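PDB 3H3H: SnoaL-like domain-containing protein, which is of unknown function but belongs to the SnoaL-like family, whose fold commonly encloses a pocket for small molecules. Local coordinates for the interface of chains A and B. Residues are numbered along the deposited sequence; one frame, centred on the assembly and turned at random. Chains: chain A/B, uncharacterized SnoaL-like protein.

The interface of chains A and B. Residues chain A 42, 45-46, 51; chain B 4, 86.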
# COMPACT_ATOMS: atom_id res chain seq x y z
N PRO A 42 7.50 4.13 -9.26
CA PRO A 42 8.85 3.82 -9.65
C PRO A 42 9.05 4.04 -11.14
O PRO A 42 10.20 4.20 -11.61
CB PRO A 42 9.02 2.35 -9.25
CG PRO A 42 7.73 1.88 -8.84
CD PRO A 42 6.77 2.98 -8.70
N VAL A 45 10.44 7.61 -11.45
CA VAL A 45 11.86 7.69 -11.13
C VAL A 45 12.69 7.50 -12.35
O VAL A 45 13.66 8.22 -12.61
CB VAL A 45 12.26 6.56 -10.15
CG1 VAL A 45 13.82 6.55 -9.92
CG2 VAL A 45 11.45 6.65 -8.89
N GLN A 46 12.31 6.50 -13.13
CA GLN A 46 13.01 6.14 -14.32
C GLN A 46 12.92 7.26 -15.38
O GLN A 46 13.93 7.71 -15.94
CB GLN A 46 12.46 4.79 -14.87
CG GLN A 46 12.44 3.64 -13.86
CD GLN A 46 13.82 3.29 -13.35
OE1 GLN A 46 14.76 3.15 -14.12
NE2 GLN A 46 13.95 3.14 -12.04
N PRO A 51 14.03 11.04 -8.06
CA PRO A 51 14.43 10.08 -7.02
C PRO A 51 13.25 9.77 -6.13
O PRO A 51 13.00 8.60 -5.79
CB PRO A 51 15.55 10.82 -6.25
CG PRO A 51 15.59 12.20 -6.76
CD PRO A 51 14.90 12.23 -8.10
N PRO B 4 15.20 2.97 -7.09
CA PRO B 4 14.07 2.57 -6.24
C PRO B 4 14.34 1.24 -5.50
O PRO B 4 15.31 0.54 -5.80
CB PRO B 4 12.90 2.44 -7.22
CG PRO B 4 13.51 2.48 -8.60
CD PRO B 4 14.79 3.21 -8.48
N VAL B 86 8.56 3.26 -4.69
CA VAL B 86 9.79 4.09 -4.72
C VAL B 86 10.63 3.81 -3.50
O VAL B 86 11.78 3.36 -3.56
CB VAL B 86 9.39 5.58 -4.83
CG1 VAL B 86 10.62 6.54 -4.67
CG2 VAL B 86 8.68 5.79 -6.14
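B:Pro4 lies against the side chains of A:Val45 and A:Gln46, while B:Val86 meets A:Pro42, A:Val45 and A:Pro51 nearby; together they form a small, mostly apolar patch of a two-fold symmetric interface. About 135 Å² of protein surface is hidden here, and B:Pro4 contributes 62 Å², more than any other residue of the patch.

The apolar contacts centre on A:Val45, whose two methyls serve different partners. CG1, turned anti to the backbone N (chi1 174°), comes from one face side of the B:Pro4 ring but is offset past its CG–CD edge, above and outside the CD corner, with A:Val45 CG1 3.8 Å from B:Pro4 CD; the two side chains slide past each other in opposite directions. The second branch turns to the other valine, A:Val45 CG2 lying 4.0 Å from B:Val86 CG2. That same B:Val86 methyl faces the side of the helix start, touching A:Pro42 and A:Val45 at once; it is 3.7 Å from A:Pro42 N, and CA is the nearest carbon of that proline.

Two polar atoms of chain A touch carbon atoms of chain B side chains. The side chain of A:Gln46 bends at chi2 (-61°) and brings its carboxamide nitrogen to the CG–CD edge of the proline, A:Gln46 NE2 being 3.5 Å from B:Pro4 CG. Amide and pyrrolidine ring are turned only about 27° from parallel, but they meet at their borders and do not stack. A:Gln46 and A:Val45 thus share the CG–CD border of the ring, NE2 nearly in the ring plane and the valine CG1 raised to one side of it. The other B:Val86 methyl, CG1, points to A:Pro51, 3.3 Å from the backbone carbonyl oxygen A:Pro51 O.

Chain A supplies helix 42-48, with A:Pro42 as its first residue, and the loop running on to strand 54-56. Chain B contributes its N-terminal segment ahead of helix 7-22 and the turn joining strands 78-84 and 88-94. The deposited assembly is a two-fold pair, which is compatible with a homodimer, although the structure alone does not show that this pairing exists in solution.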